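Local coordinates for envelopment polyprotein (Bovine Schmallenberg virus BH80/Germany/2011, PDB 7A56) that probably drives fusion of the viral envelope with the host membrane during entry, as a class II fusion glycoprotein, at residues T352-G364 and A374-C387. Sequence-based numbering, arbitrary orientation.
Sequences TQATVTIDEIRCG and ACALKLSTNTIGSC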
ATOM      1  N   THR A 352       8.067 -33.259   6.257  1.00 30.21           N
ATOM      2  CA  THR A 352       7.557 -34.267   5.354  1.00 36.03           C
ATOM      3  C   THR A 352       6.738 -33.535   4.328  1.00 35.10           C
ATOM      4  O   THR A 352       6.016 -32.603   4.677  1.00 31.69           O
ATOM      5  CB  THR A 352       6.677 -35.265   6.095  1.00 39.46           C
ATOM      6  OG1 THR A 352       7.462 -35.857   7.125  1.00 37.82           O
ATOM      7  CG2 THR A 352       6.135 -36.317   5.159  1.00 42.57           C
ATOM      8  N   GLN A 353       6.859 -33.924   3.071  1.00 39.01           N
ATOM      9  CA  GLN A 353       5.989 -33.283   2.093  1.00 44.75           C
ATOM     10  C   GLN A 353       4.546 -33.737   2.273  1.00 39.51           C
ATOM     11  O   GLN A 353       4.279 -34.929   2.448  1.00 38.84           O
ATOM     12  CB  GLN A 353       6.460 -33.591   0.686  1.00 56.68           C
ATOM     13  CG  GLN A 353       7.406 -32.544   0.188  1.00 65.23           C
ATOM     14  CD  GLN A 353       7.119 -32.158  -1.244  1.00 76.82           C
ATOM     15  OE1 GLN A 353       6.220 -32.724  -1.898  1.00 78.82           O
ATOM     16  NE2 GLN A 353       7.878 -31.180  -1.748  1.00 76.81           N
ATOM     17  N   ALA A 354       3.614 -32.780   2.200  1.00 38.14           N
ATOM     18  CA  ALA A 354       2.199 -33.125   2.310  1.00 37.48           C
ATOM     19  C   ALA A 354       1.735 -33.981   1.119  1.00 40.51           C
ATOM     20  O   ALA A 354       2.259 -33.883   0.014  1.00 41.29           O
ATOM     21  CB  ALA A 354       1.362 -31.839   2.416  1.00 34.02           C
ATOM     22  N   THR A 355       0.750 -34.842   1.358  1.00 41.76           N
ATOM     23  CA  THR A 355       0.078 -35.590   0.288  1.00 42.52           C
ATOM     24  C   THR A 355      -1.221 -34.866  -0.075  1.00 40.35           C
ATOM     25  O   THR A 355      -2.198 -34.926   0.671  1.00 37.68           O
ATOM     26  CB  THR A 355      -0.206 -37.014   0.729  1.00 45.28           C
ATOM     27  OG1 THR A 355       1.024 -37.641   1.084  1.00 47.55           O
ATOM     28  CG2 THR A 355      -0.889 -37.840  -0.413  1.00 47.28           C
ATOM     29  N   VAL A 356      -1.221 -34.167  -1.204  1.00 43.98           N
ATOM     30  CA  VAL A 356      -2.374 -33.400  -1.683  1.00 43.99           C
ATOM     31  C   VAL A 356      -2.784 -33.962  -3.034  1.00 45.14           C
ATOM     32  O   VAL A 356      -1.925 -34.301  -3.855  1.00 43.93           O
ATOM     33  CB  VAL A 356      -2.062 -31.893  -1.793  1.00 45.50           C
ATOM     34  CG1 VAL A 356      -3.281 -31.122  -2.293  1.00 45.47           C
ATOM     35  CG2 VAL A 356      -1.594 -31.345  -0.456  1.00 43.89           C
ATOM     36  N   THR A 357      -4.094 -34.114  -3.244  1.00 45.82           N
ATOM     37  CA  THR A 357      -4.635 -34.450  -4.551  1.00 46.13           C
ATOM     38  C   THR A 357      -5.694 -33.420  -4.936  1.00 44.91           C
ATOM     39  O   THR A 357      -6.490 -32.979  -4.096  1.00 42.78           O
ATOM     40  CB  THR A 357      -5.259 -35.867  -4.595  1.00 49.89           C
ATOM     41  OG1 THR A 357      -6.302 -35.968  -3.609  1.00 50.04           O
ATOM     42  CG2 THR A 357      -4.188 -36.980  -4.361  1.00 50.82           C
ATOM     43  N   ILE A 358      -5.705 -33.036  -6.210  1.00 46.19           N
ATOM     44  CA  ILE A 358      -6.786 -32.209  -6.753  1.00 46.08           C
ATOM     45  C   ILE A 358      -7.853 -33.146  -7.297  1.00 48.56           C
ATOM     46  O   ILE A 358      -7.719 -33.688  -8.392  1.00 47.37           O
ATOM     47  CB  ILE A 358      -6.286 -31.254  -7.827  1.00 46.28           C
ATOM     48  CG1 ILE A 358      -5.239 -30.322  -7.217  1.00 42.06           C
ATOM     49  CG2 ILE A 358      -7.511 -30.528  -8.449  1.00 48.49           C
ATOM     50  CD1 ILE A 358      -4.478 -29.485  -8.205  1.00 41.33           C
ATOM     51  N   ASP A 359      -8.913 -33.367  -6.514  1.00 50.22           N
ATOM     52  CA  ASP A 359      -9.883 -34.389  -6.876  1.00 53.64           C
ATOM     53  C   ASP A 359     -10.744 -33.927  -8.034  1.00 55.47           C
ATOM     54  O   ASP A 359     -11.104 -34.728  -8.903  1.00 57.22           O
ATOM     55  CB  ASP A 359     -10.755 -34.749  -5.672  1.00 54.67           C
ATOM     56  CG  ASP A 359      -9.926 -35.197  -4.474  1.00 54.54           C
ATOM     57  OD1 ASP A 359      -8.832 -35.732  -4.712  1.00 54.92           O
ATOM     58  OD2 ASP A 359     -10.355 -35.017  -3.313  1.00 53.53           O
ATOM     59  N   GLU A 360     -11.080 -32.646  -8.070  1.00 54.83           N
ATOM     60  CA  GLU A 360     -11.689 -32.162  -9.300  1.00 56.50           C
ATOM     61  C   GLU A 360     -11.418 -30.681  -9.443  1.00 52.24           C
ATOM     62  O   GLU A 360     -11.019 -30.009  -8.489  1.00 49.57           O
ATOM     63  CB  GLU A 360     -13.176 -32.455  -9.360  1.00 63.28           C
ATOM     64  CG  GLU A 360     -13.962 -32.375  -8.090  1.00 67.65           C
ATOM     65  CD  GLU A 360     -15.439 -32.657  -8.360  1.00 75.30           C
ATOM     66  OE1 GLU A 360     -15.909 -33.772  -8.024  1.00 79.90           O
ATOM     67  OE2 GLU A 360     -16.118 -31.773  -8.949  1.00 76.92           O
ATOM     68  N   ILE A 361     -11.603 -30.193 -10.667  1.00 53.35           N
ATOM     69  CA  ILE A 361     -11.399 -28.783 -10.991  1.00 51.45           C
ATOM     70  C   ILE A 361     -12.374 -28.402 -12.096  1.00 51.65           C
ATOM     71  O   ILE A 361     -12.450 -29.064 -13.137  1.00 52.54           O
ATOM     72  CB  ILE A 361      -9.945 -28.481 -11.407  1.00 52.85           C
ATOM     73  CG1 ILE A 361      -9.801 -27.033 -11.871  1.00 52.90           C
ATOM     74  CG2 ILE A 361      -9.468 -29.457 -12.482  1.00 56.48           C
ATOM     75  CD1 ILE A 361      -8.333 -26.621 -12.093  1.00 52.00           C
ATOM     76  N   ARG A 362     -13.120 -27.325 -11.855  1.00 52.96           N
ATOM     77  CA  ARG A 362     -14.078 -26.763 -12.805  1.00 57.14           C
ATOM     78  C   ARG A 362     -13.738 -25.286 -12.958  1.00 53.55           C
ATOM     79  O   ARG A 362     -13.582 -24.590 -11.950  1.00 50.74           O
ATOM     80  CB  ARG A 362     -15.511 -26.919 -12.293  1.00 64.90           C
ATOM     81  CG  ARG A 362     -16.008 -28.344 -12.171  1.00 71.92           C
ATOM     82  CD  ARG A 362     -15.517 -29.188 -13.337  1.00 79.34           C
ATOM     83  NE  ARG A 362     -16.575 -29.977 -13.950  1.00 88.47           N
ATOM     84  CZ  ARG A 362     -17.186 -29.656 -15.087  1.00 93.88           C
ATOM     85  NH1 ARG A 362     -18.136 -30.440 -15.572  1.00 98.10           N
ATOM     86  NH2 ARG A 362     -16.843 -28.553 -15.742  1.00 93.95           N
ATOM     87  N   CYS A 363     -13.576 -24.813 -14.192  1.00 53.86           N
ATOM     88  CA  CYS A 363     -13.265 -23.409 -14.443  1.00 53.84           C
ATOM     89  C   CYS A 363     -14.233 -22.848 -15.473  1.00 55.44           C
ATOM     90  O   CYS A 363     -14.582 -23.531 -16.454  1.00 56.63           O
ATOM     91  CB  CYS A 363     -11.833 -23.222 -14.937  1.00 55.09           C
ATOM     92  SG  CYS A 363     -10.592 -23.935 -13.861  1.00 55.72           S
ATOM     93  N   GLY A 364     -14.676 -21.607 -15.232  1.00 52.54           N
ATOM     94  CA  GLY A 364     -15.584 -20.887 -16.125  1.00 55.66           C
ATOM     95  C   GLY A 364     -15.376 -19.391 -15.988  1.00 58.66           C
ATOM     96  O   GLY A 364     -15.092 -18.898 -14.891  1.00 55.98           O
ATOM     97  N   ALA A 374     -12.802 -18.223 -13.209  1.00 53.16           N
ATOM     98  CA  ALA A 374     -13.046 -18.676 -11.838  1.00 49.88           C
ATOM     99  C   ALA A 374     -12.951 -20.197 -11.798  1.00 44.36           C
ATOM    100  O   ALA A 374     -13.592 -20.880 -12.614  1.00 46.55           O
ATOM    101  CB  ALA A 374     -14.424 -18.206 -11.357  1.00 52.20           C
ATOM    102  N   CYS A 375     -12.150 -20.736 -10.869  1.00 51.65           N
ATOM    103  CA  CYS A 375     -12.008 -22.186 -10.746  1.00 51.57           C
ATOM    104  C   CYS A 375     -12.444 -22.645  -9.364  1.00 50.03           C
ATOM    105  O   CYS A 375     -12.001 -22.093  -8.355  1.00 46.89           O
ATOM    106  CB  CYS A 375     -10.561 -22.640 -10.997  1.00 50.70           C
ATOM    107  SG  CYS A 375      -9.947 -22.348 -12.701  1.00 52.31           S
ATOM    108  N   ALA A 376     -13.318 -23.651  -9.328  1.00 52.32           N
ATOM    109  CA  ALA A 376     -13.606 -24.425  -8.123  1.00 50.53           C
ATOM    110  C   ALA A 376     -12.754 -25.692  -8.114  1.00 47.13           C
ATOM    111  O   ALA A 376     -12.787 -26.488  -9.059  1.00 47.92           O
ATOM    112  CB  ALA A 376     -15.092 -24.793  -8.052  1.00 52.46           C
ATOM    113  N   LEU A 377     -12.011 -25.883  -7.044  1.00 45.98           N
ATOM    114  CA  LEU A 377     -11.218 -27.078  -6.823  1.00 46.16           C
ATOM    115  C   LEU A 377     -11.807 -27.881  -5.668  1.00 46.37           C
ATOM    116  O   LEU A 377     -12.192 -27.317  -4.630  1.00 45.07           O
ATOM    117  CB  LEU A 377      -9.762 -26.700  -6.508  1.00 43.49           C
ATOM    118  CG  LEU A 377      -8.878 -26.257  -7.687  1.00 45.60           C
ATOM    119  CD1 LEU A 377      -9.277 -24.899  -8.232  1.00 46.22           C
ATOM    120  CD2 LEU A 377      -7.417 -26.206  -7.267  1.00 43.61           C
ATOM    121  N   LYS A 378     -11.831 -29.203  -5.829  1.00 46.36           N
ATOM    122  CA  LYS A 378     -11.953 -30.110  -4.691  1.00 48.42           C
ATOM    123  C   LYS A 378     -10.592 -30.757  -4.416  1.00 44.02           C
ATOM    124  O   LYS A 378     -10.047 -31.460  -5.285  1.00 43.38           O
ATOM    125  CB  LYS A 378     -13.029 -31.170  -4.942  1.00 55.14           C
ATOM    126  CG  LYS A 378     -14.446 -30.608  -4.989  1.00 61.09           C
ATOM    127  CD  LYS A 378     -15.414 -31.543  -4.285  1.00 67.53           C
ATOM    128  CE  LYS A 378     -16.855 -31.114  -4.498  1.00 72.96           C
ATOM    129  NZ  LYS A 378     -17.475 -31.678  -5.743  1.00 76.66           N
ATOM    130  N   LEU A 379     -10.080 -30.530  -3.204  1.00 44.15           N
ATOM    131  CA  LEU A 379      -8.748 -30.952  -2.752  1.00 45.11           C
ATOM    132  C   LEU A 379      -8.864 -31.959  -1.623  1.00 44.39           C
ATOM    133  O   LEU A 379      -9.706 -31.801  -0.732  1.00 45.03           O
ATOM    134  CB  LEU A 379      -7.906 -29.800  -2.200  1.00 47.06           C
ATOM    135  CG  LEU A 379      -7.463 -28.720  -3.160  1.00 52.36           C
ATOM    136  CD1 LEU A 379      -6.296 -27.991  -2.567  1.00 49.82           C
ATOM    137  CD2 LEU A 379      -7.115 -29.342  -4.490  1.00 53.90           C
ATOM    138  N   SER A 380      -7.983 -32.962  -1.648  1.00 42.21           N
ATOM    139  CA  SER A 380      -7.726 -33.855  -0.515  1.00 42.83           C
ATOM    140  C   SER A 380      -6.322 -33.591   0.023  1.00 37.61           C
ATOM    141  O   SER A 380      -5.402 -33.286  -0.737  1.00 37.46           O
ATOM    142  CB  SER A 380      -7.865 -35.324  -0.911  1.00 44.37           C
ATOM    143  OG  SER A 380      -9.224 -35.685  -1.004  1.00 49.23           O
ATOM    144  N   THR A 381      -6.177 -33.652   1.338  1.00 38.36           N
ATOM    145  CA  THR A 381      -4.863 -33.458   1.941  1.00 35.60           C
ATOM    146  C   THR A 381      -4.777 -34.304   3.195  1.00 36.59           C
ATOM    147  O   THR A 381      -5.775 -34.527   3.892  1.00 36.47           O
ATOM    148  CB  THR A 381      -4.585 -31.965   2.249  1.00 36.37           C
ATOM    149  OG1 THR A 381      -3.321 -31.827   2.902  1.00 34.61           O
ATOM    150  CG2 THR A 381      -5.708 -31.338   3.142  1.00 36.70           C
ATOM    151  N   ASN A 382      -3.581 -34.820   3.455  1.00 35.48           N
ATOM    152  CA  ASN A 382      -3.383 -35.616   4.662  1.00 37.23           C
ATOM    153  C   ASN A 382      -3.027 -34.747   5.878  1.00 34.82           C
ATOM    154  O   ASN A 382      -2.833 -35.292   6.981  1.00 35.95           O
ATOM    155  CB  ASN A 382      -2.323 -36.722   4.408  1.00 38.64           C
ATOM    156  CG  ASN A 382      -0.908 -36.174   4.122  1.00 37.42           C
ATOM    157  OD1 ASN A 382      -0.705 -35.051   3.669  1.00 37.34           O
ATOM    158  ND2 ASN A 382       0.076 -37.001   4.391  1.00 40.93           N
ATOM    159  N   THR A 383      -3.038 -33.417   5.724  1.00 32.49           N
ATOM    160  CA  THR A 383      -2.582 -32.520   6.774  1.00 31.38           C
ATOM    161  C   THR A 383      -3.094 -31.098   6.525  1.00 30.66           C
ATOM    162  O   THR A 383      -3.193 -30.643   5.391  1.00 26.99           O
ATOM    163  CB  THR A 383      -1.035 -32.503   6.903  1.00 31.54           C
ATOM    164  OG1 THR A 383      -0.644 -31.717   8.037  1.00 29.92           O
ATOM    165  CG2 THR A 383      -0.299 -31.977   5.652  1.00 28.47           C
ATOM    166  N   ILE A 384      -3.364 -30.400   7.620  1.00 31.62           N
ATOM    167  CA  ILE A 384      -3.351 -28.948   7.597  1.00 29.94           C
ATOM    168  C   ILE A 384      -1.992 -28.510   7.108  1.00 27.34           C
ATOM    169  O   ILE A 384      -0.970 -29.049   7.538  1.00 27.58           O
ATOM    170  CB  ILE A 384      -3.618 -28.406   9.009  1.00 31.38           C
ATOM    171  CG1 ILE A 384      -5.034 -28.801   9.463  1.00 32.23           C
ATOM    172  CG2 ILE A 384      -3.358 -26.866   9.050  1.00 30.82           C
ATOM    173  CD1 ILE A 384      -5.264 -28.587  10.956  1.00 35.16           C
ATOM    174  N   GLY A 385      -1.950 -27.534   6.205  1.00 24.92           N
ATOM    175  CA  GLY A 385      -0.648 -27.091   5.732  1.00 22.41           C
ATOM    176  C   GLY A 385      -0.804 -25.879   4.825  1.00 25.42           C
ATOM    177  O   GLY A 385      -1.866 -25.253   4.764  1.00 25.98           O
ATOM    178  N   SER A 386       0.265 -25.563   4.130  1.00 29.86           N
ATOM    179  CA  SER A 386       0.302 -24.412   3.243  1.00 29.45           C
ATOM    180  C   SER A 386       1.020 -24.890   1.997  1.00 26.37           C
ATOM    181  O   SER A 386       2.059 -25.521   2.110  1.00 25.73           O
ATOM    182  CB  SER A 386       1.064 -23.245   3.880  1.00 30.11           C
ATOM    183  OG  SER A 386       1.089 -22.134   2.988  1.00 30.41           O
ATOM    184  N   CYS A 387       0.453 -24.644   0.818  1.00 26.04           N
ATOM    185  CA  CYS A 387       1.012 -25.138  -0.429  1.00 27.04           C
ATOM    186  C   CYS A 387       1.289 -24.016  -1.403  1.00 27.72           C
ATOM    187  O   CYS A 387       0.520 -23.071  -1.506  1.00 27.23           O
ATOM    188  CB  CYS A 387       0.051 -26.096  -1.125  1.00 31.19           C
ATOM    189  SG  CYS A 387      -0.155 -27.606  -0.250  1.00 35.36           S
TER
HETATM  190  O   HOH W   1       2.724 -35.569   4.981  1.00 45.66           O
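K378 O accepts from two successive backbone amides, the mark of a classic beta bulge at D359 and E360. The bond from E360 N, 3.2 Å long, falls on a lone pair in the carbonyl plane; that from D359 N is bent (133° at the hydrogen), and its 2.5 Å is short enough to be read with caution. Two hydroxyls hold the D359 carboxylate: S380 OG donates to the syn lone pair of OD2 at 2.7 Å, and T357 OG1 to OD1 at 2.8 Å, placed there by a chi1 of 58°. On the face of the bulge that carries E360, its side chain runs alongside that of K378, CG to CB at 3.5 Å, and ends in a long salt bridge, NZ standing 3.5 Å from both OE1 and OE2. On the other face I358 CG1 presses tightly on L379 CD2, and V356 CG2 meets the sulfur of C387, which is bonded to C427. At one end the C363–C375 disulfide joins a non-hydrogen-bonded pair. At the other, N382 OD1 takes T355 N at 2.7 Å, the donor standing 47° above the amide plane, while N382 N returns a bond to T355 O and a water links N382 ND2 to Q353 O. The chain then turns through 382-384 into strand 385-391 of a second sheet. I358 and I361 pack on strand 429-433 and L379 on V402, so this disulfide-bridged, bulged antiparallel hairpin edges one of two packed four-stranded sheets, consistent with the Ig-like domain III of class II fusion proteins.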